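Local coordinates for protein histidyl-trna synthetase (Thermus thermophilus, PDB 1H4V) that charges tRNA(His) with L-histidine at the expense of ATP, working as a homodimeric class II aminoacyl-tRNA synthetase, at residues L156-D168 with V240-E254. Sequence-based numbering, arbitrary orientation.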
loop_
_atom_site.group_PDB
_atom_site.type_symbol
_atom_site.label_atom_id
_atom_site.label_comp_id
_atom_site.label_asym_id
_atom_site.label_seq_id
_atom_site.Cartn_x
_atom_site.Cartn_y
_atom_site.Cartn_z
ATOM N N LEU A 156 3.985 -20.671 9.683
ATOM C CA LEU A 156 5.318 -21.211 9.496
ATOM C C LEU A 156 5.782 -21.937 10.752
ATOM O O LEU A 156 5.490 -21.512 11.869
ATOM C CB LEU A 156 6.297 -20.083 9.161
ATOM C CG LEU A 156 6.117 -19.394 7.803
ATOM C CD1 LEU A 156 7.029 -18.179 7.699
ATOM C CD2 LEU A 156 6.415 -20.397 6.688
ATOM N N ARG A 157 6.481 -23.051 10.561
ATOM C CA ARG A 157 7.035 -23.823 11.673
ATOM C C ARG A 157 8.500 -24.074 11.342
ATOM O O ARG A 157 8.961 -23.707 10.267
ATOM C CB ARG A 157 6.292 -25.150 11.866
ATOM C CG ARG A 157 5.988 -25.905 10.600
ATOM C CD ARG A 157 4.496 -25.920 10.346
ATOM N NE ARG A 157 4.182 -26.417 9.012
ATOM C CZ ARG A 157 2.950 -26.633 8.570
ATOM N NH1 ARG A 157 1.913 -26.398 9.362
ATOM N NH2 ARG A 157 2.755 -27.075 7.335
ATOM N N ARG A 158 9.237 -24.694 12.251
ATOM C CA ARG A 158 10.654 -24.929 12.008
ATOM C C ARG A 158 11.351 -23.582 11.826
ATOM O O ARG A 158 12.168 -23.390 10.925
ATOM C CB ARG A 158 10.840 -25.818 10.776
ATOM C CG ARG A 158 10.457 -27.258 11.064
ATOM C CD ARG A 158 10.410 -28.140 9.837
ATOM N NE ARG A 158 10.107 -29.517 10.219
ATOM C CZ ARG A 158 9.765 -30.481 9.369
ATOM N NH1 ARG A 158 9.675 -30.225 8.069
ATOM N NH2 ARG A 158 9.517 -31.705 9.817
ATOM N N LEU A 159 11.003 -22.648 12.704
ATOM C CA LEU A 159 11.577 -21.311 12.688
ATOM C C LEU A 159 12.770 -21.309 13.627
ATOM O O LEU A 159 12.631 -21.659 14.796
ATOM C CB LEU A 159 10.542 -20.286 13.166
ATOM C CG LEU A 159 9.386 -20.006 12.213
ATOM C CD1 LEU A 159 8.385 -19.051 12.853
ATOM C CD2 LEU A 159 9.954 -19.420 10.930
ATOM N N LYS A 160 13.936 -20.926 13.113
ATOM C CA LYS A 160 15.153 -20.886 13.921
ATOM C C LYS A 160 15.522 -19.450 14.308
ATOM O O LYS A 160 15.800 -18.614 13.446
ATOM C CB LYS A 160 16.332 -21.519 13.158
ATOM C CG LYS A 160 16.079 -22.914 12.580
ATOM C CD LYS A 160 15.907 -23.978 13.658
ATOM C CE LYS A 160 15.618 -25.348 13.026
ATOM N NZ LYS A 160 15.331 -26.419 14.032
ATOM N N VAL A 161 15.524 -19.171 15.607
ATOM C CA VAL A 161 15.873 -17.850 16.102
ATOM C C VAL A 161 17.345 -17.784 16.495
ATOM O O VAL A 161 17.804 -18.548 17.339
ATOM C CB VAL A 161 15.021 -17.478 17.331
ATOM C CG1 VAL A 161 15.439 -16.117 17.871
ATOM C CG2 VAL A 161 13.560 -17.472 16.946
ATOM N N LYS A 162 18.085 -16.871 15.878
ATOM C CA LYS A 162 19.499 -16.719 16.192
ATOM C C LYS A 162 19.746 -15.358 16.821
ATOM O O LYS A 162 19.355 -14.328 16.288
ATOM C CB LYS A 162 20.341 -16.940 14.935
ATOM C CG LYS A 162 20.133 -18.353 14.410
ATOM C CD LYS A 162 21.119 -18.765 13.348
ATOM C CE LYS A 162 20.832 -20.192 12.897
ATOM N NZ LYS A 162 20.750 -21.137 14.060
ATOM N N LEU A 163 20.378 -15.382 17.986
ATOM C CA LEU A 163 20.647 -14.183 18.759
ATOM C C LEU A 163 22.141 -13.922 18.917
ATOM O O LEU A 163 22.957 -14.833 18.831
ATOM C CB LEU A 163 19.985 -14.328 20.137
ATOM C CG LEU A 163 20.129 -13.204 21.165
ATOM C CD1 LEU A 163 19.508 -11.925 20.633
ATOM C CD2 LEU A 163 19.456 -13.619 22.464
ATOM N N SER A 164 22.491 -12.664 19.147
ATOM C CA SER A 164 23.881 -12.285 19.321
ATOM C C SER A 164 23.957 -10.832 19.749
ATOM O O SER A 164 22.932 -10.182 19.974
ATOM C CB SER A 164 24.651 -12.474 18.011
ATOM O OG SER A 164 26.007 -12.074 18.150
ATOM N N SER A 165 25.182 -10.325 19.845
ATOM C CA SER A 165 25.416 -8.947 20.241
ATOM C C SER A 165 26.620 -8.377 19.519
ATOM O O SER A 165 27.549 -9.107 19.178
ATOM C CB SER A 165 25.649 -8.861 21.751
ATOM O OG SER A 165 26.053 -7.551 22.114
ATOM N N VAL A 166 26.595 -7.071 19.275
ATOM C CA VAL A 166 27.716 -6.413 18.621
ATOM C C VAL A 166 28.391 -5.441 19.593
ATOM O O VAL A 166 29.243 -4.646 19.196
ATOM C CB VAL A 166 27.269 -5.669 17.345
ATOM C CG1 VAL A 166 26.741 -6.675 16.326
ATOM C CG2 VAL A 166 26.212 -4.641 17.678
ATOM N N GLY A 167 27.986 -5.519 20.862
ATOM C CA GLY A 167 28.547 -4.692 21.920
ATOM C C GLY A 167 28.409 -3.184 21.832
ATOM O O GLY A 167 27.705 -2.657 20.975
ATOM N N ASP A 168 29.080 -2.482 22.741
ATOM C CA ASP A 168 29.054 -1.025 22.755
ATOM C C ASP A 168 30.199 -0.514 21.882
ATOM O O ASP A 168 31.165 -1.233 21.642
ATOM C CB ASP A 168 29.196 -0.505 24.187
ATOM C CG ASP A 168 28.047 -0.948 25.084
ATOM O OD1 ASP A 168 26.900 -1.012 24.591
ATOM O OD2 ASP A 168 28.285 -1.220 26.283
ATOM N N VAL A 240 18.354 -9.950 27.862
ATOM C CA VAL A 240 17.567 -10.327 26.698
ATOM C C VAL A 240 17.358 -11.841 26.669
ATOM O O VAL A 240 16.248 -12.321 26.413
ATOM C CB VAL A 240 18.251 -9.897 25.381
ATOM C CG1 VAL A 240 17.374 -10.272 24.193
ATOM C CG2 VAL A 240 18.514 -8.404 25.395
ATOM N N GLU A 241 18.426 -12.589 26.936
ATOM C CA GLU A 241 18.350 -14.045 26.947
ATOM C C GLU A 241 17.359 -14.516 28.007
ATOM O O GLU A 241 16.541 -15.402 27.755
ATOM C CB GLU A 241 19.719 -14.658 27.241
ATOM C CG GLU A 241 20.779 -14.388 26.189
ATOM C CD GLU A 241 22.124 -15.005 26.544
ATOM O OE1 GLU A 241 22.186 -16.241 26.705
ATOM O OE2 GLU A 241 23.118 -14.257 26.665
ATOM N N ARG A 242 17.427 -13.916 29.190
ATOM C CA ARG A 242 16.534 -14.300 30.271
ATOM C C ARG A 242 15.072 -14.149 29.864
ATOM O O ARG A 242 14.260 -15.042 30.114
ATOM C CB ARG A 242 16.813 -13.469 31.528
ATOM C CG ARG A 242 16.043 -13.961 32.746
ATOM C CD ARG A 242 16.321 -13.118 33.984
ATOM N NE ARG A 242 15.675 -11.809 33.914
ATOM C CZ ARG A 242 15.705 -10.911 34.895
ATOM N NH1 ARG A 242 16.355 -11.182 36.018
ATOM N NH2 ARG A 242 15.075 -9.750 34.758
ATOM N N HIS A 243 14.736 -13.029 29.227
ATOM C CA HIS A 243 13.360 -12.815 28.798
ATOM C C HIS A 243 12.867 -13.848 27.790
ATOM O O HIS A 243 11.747 -14.341 27.917
ATOM C CB HIS A 243 13.183 -11.405 28.230
ATOM C CG HIS A 243 13.431 -10.325 29.233
ATOM N ND1 HIS A 243 12.993 -10.410 30.539
ATOM C CD2 HIS A 243 14.084 -9.145 29.131
ATOM C CE1 HIS A 243 13.371 -9.331 31.199
ATOM N NE2 HIS A 243 14.035 -8.547 30.369
ATOM N N LEU A 244 13.690 -14.188 26.799
ATOM C CA LEU A 244 13.277 -15.172 25.798
ATOM C C LEU A 244 13.052 -16.541 26.429
ATOM O O LEU A 244 12.109 -17.253 26.075
ATOM C CB LEU A 244 14.316 -15.280 24.681
ATOM C CG LEU A 244 14.528 -14.016 23.835
ATOM C CD1 LEU A 244 15.613 -14.277 22.808
ATOM C CD2 LEU A 244 13.219 -13.616 23.162
ATOM N N GLU A 245 13.921 -16.913 27.360
ATOM C CA GLU A 245 13.779 -18.188 28.044
ATOM C C GLU A 245 12.415 -18.187 28.734
ATOM O O GLU A 245 11.625 -19.120 28.586
ATOM C CB GLU A 245 14.914 -18.359 29.068
ATOM N N ARG A 246 12.142 -17.109 29.459
ATOM C CA ARG A 246 10.897 -16.943 30.186
ATOM C C ARG A 246 9.674 -16.916 29.257
ATOM O O ARG A 246 8.557 -17.198 29.684
ATOM C CB ARG A 246 10.984 -15.659 31.010
ATOM C CG ARG A 246 9.830 -15.436 31.950
ATOM C CD ARG A 246 9.771 -16.473 33.063
ATOM N NE ARG A 246 8.554 -16.289 33.842
ATOM C CZ ARG A 246 8.381 -15.323 34.738
ATOM N NH1 ARG A 246 9.354 -14.461 34.986
ATOM N NH2 ARG A 246 7.212 -15.190 35.350
ATOM N N LEU A 247 9.885 -16.582 27.988
ATOM C CA LEU A 247 8.788 -16.538 27.025
ATOM C C LEU A 247 8.746 -17.790 26.161
ATOM O O LEU A 247 8.013 -17.853 25.178
ATOM C CB LEU A 247 8.926 -15.308 26.135
ATOM C CG LEU A 247 8.571 -13.996 26.834
ATOM C CD1 LEU A 247 9.136 -12.814 26.067
ATOM C CD2 LEU A 247 7.066 -13.908 26.971
ATOM N N SER A 248 9.536 -18.786 26.539
ATOM C CA SER A 248 9.599 -20.039 25.804
ATOM C C SER A 248 9.980 -19.885 24.337
ATOM O O SER A 248 9.587 -20.704 23.505
ATOM C CB SER A 248 8.269 -20.797 25.913
ATOM O OG SER A 248 8.157 -21.453 27.164
ATOM N N VAL A 249 10.740 -18.847 24.008
ATOM C CA VAL A 249 11.172 -18.670 22.624
ATOM C C VAL A 249 12.517 -19.365 22.444
ATOM O O VAL A 249 13.531 -18.940 22.999
ATOM C CB VAL A 249 11.321 -17.169 22.236
ATOM C CG1 VAL A 249 12.080 -17.036 20.921
ATOM C CG2 VAL A 249 9.947 -16.530 22.090
ATOM N N PRO A 250 12.537 -20.459 21.678
ATOM C CA PRO A 250 13.792 -21.183 21.450
ATOM C C PRO A 250 14.759 -20.354 20.613
ATOM O O PRO A 250 14.405 -19.893 19.534
ATOM C CB PRO A 250 13.336 -22.440 20.716
ATOM C CG PRO A 250 12.149 -21.944 19.922
ATOM C CD PRO A 250 11.422 -21.079 20.940
ATOM N N TYR A 251 15.974 -20.159 21.115
ATOM C CA TYR A 251 16.975 -19.397 20.385
ATOM C C TYR A 251 18.345 -20.048 20.507
ATOM O O TYR A 251 18.567 -20.920 21.348
ATOM C CB TYR A 251 17.063 -17.955 20.895
ATOM C CG TYR A 251 17.753 -17.813 22.228
ATOM C CD1 TYR A 251 17.085 -18.112 23.414
ATOM C CD2 TYR A 251 19.086 -17.402 22.304
ATOM C CE1 TYR A 251 17.726 -18.005 24.647
ATOM C CE2 TYR A 251 19.739 -17.295 23.533
ATOM C CZ TYR A 251 19.051 -17.598 24.702
ATOM O OH TYR A 251 19.674 -17.494 25.927
ATOM N N GLU A 252 19.263 -19.597 19.663
ATOM C CA GLU A 252 20.618 -20.117 19.640
ATOM C C GLU A 252 21.572 -18.932 19.506
ATOM O O GLU A 252 21.371 -18.057 18.663
ATOM C CB GLU A 252 20.778 -21.054 18.440
ATOM C CG GLU A 252 22.054 -21.877 18.432
ATOM C CD GLU A 252 21.818 -23.328 18.828
ATOM O OE1 GLU A 252 21.290 -23.569 19.940
ATOM O OE2 GLU A 252 22.165 -24.227 18.025
ATOM N N LEU A 253 22.595 -18.885 20.350
ATOM C CA LEU A 253 23.570 -17.806 20.269
ATOM C C LEU A 253 24.348 -18.024 18.970
ATOM O O LEU A 253 24.808 -19.133 18.699
ATOM C CB LEU A 253 24.508 -17.852 21.477
ATOM C CG LEU A 253 24.607 -16.563 22.305
ATOM C CD1 LEU A 253 23.221 -16.103 22.717
ATOM C CD2 LEU A 253 25.473 -16.805 23.531
ATOM N N GLU A 254 24.465 -16.973 18.159
ATOM C CA GLU A 254 25.161 -17.050 16.872
ATOM C C GLU A 254 26.324 -16.085 16.742
ATOM O O GLU A 254 26.128 -14.922 16.408
ATOM C CB GLU A 254 24.194 -16.766 15.721
ATOM C CG GLU A 254 23.783 -17.980 14.909
ATOM C CD GLU A 254 24.931 -18.607 14.122
ATOM O OE1 GLU A 254 24.679 -19.628 13.443
ATOM O OE2 GLU A 254 26.073 -18.092 14.179
#
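Leu163 and Tyr251 meet on one face of a parallel strand pair, 160-165 beside 251-253, at the margin of the mixed catalytic sheet of this class II synthetase. Strand 251-253 is outermost within the chain, while the other edge of 160-165 is bonded to strand 267-272. Three backbone bonds join the pair: Glu252 N to Val161 O, Leu163 N to Glu252 O at 2.9 Å, and Glu254 N to Leu163 O at 2.7 Å. Glu252 thus both donates and accepts, the usual parallel pattern.

Leu163, the residue with most surface buried here, suits its place because its branched end fills the angle between sheet and helix 231-246. With CG anti to the backbone N (chi1 179°), its CD2 comes within 3.9 Å of Leu244 CD1 and also touches Glu241 CG. The same methyl lies 3.8 Å from Tyr251 CD2, meeting the ring obliquely. Val161, on the same face, sets CG1 against Tyr251 CB at 3.9 Å; its CB packs 3.3 Å from Pro250 O, and CG2 faces Val249 CG1.

On the other face, Lys162 crosses the bent side chain of Glu254. Both suit a partly exposed margin, since their long aliphatic chains can lie across each other while the charged ends stay near solvent. These opposite charges remain beyond salt-bridge range, with Lys162 NZ 4.3 Å from Glu254 OE1; the other carboxylate oxygen, Glu254 OE2, accepts a hydrogen bond from Ala256 N.

Tyrosine offers the apolar ring carbons CD2 and CE2 to Leu163 and a hydroxyl that reaches back to the helix. Replacing Tyr251 with an alanine would probably open a gap beside Leu163 CD2 and leave Glu241 without its hydroxyl partner. That tie is a 2.9 Å hydrogen bond from Tyr251 OH to Glu241 OE1, received on the anti lone pair of the carboxylate oxygen.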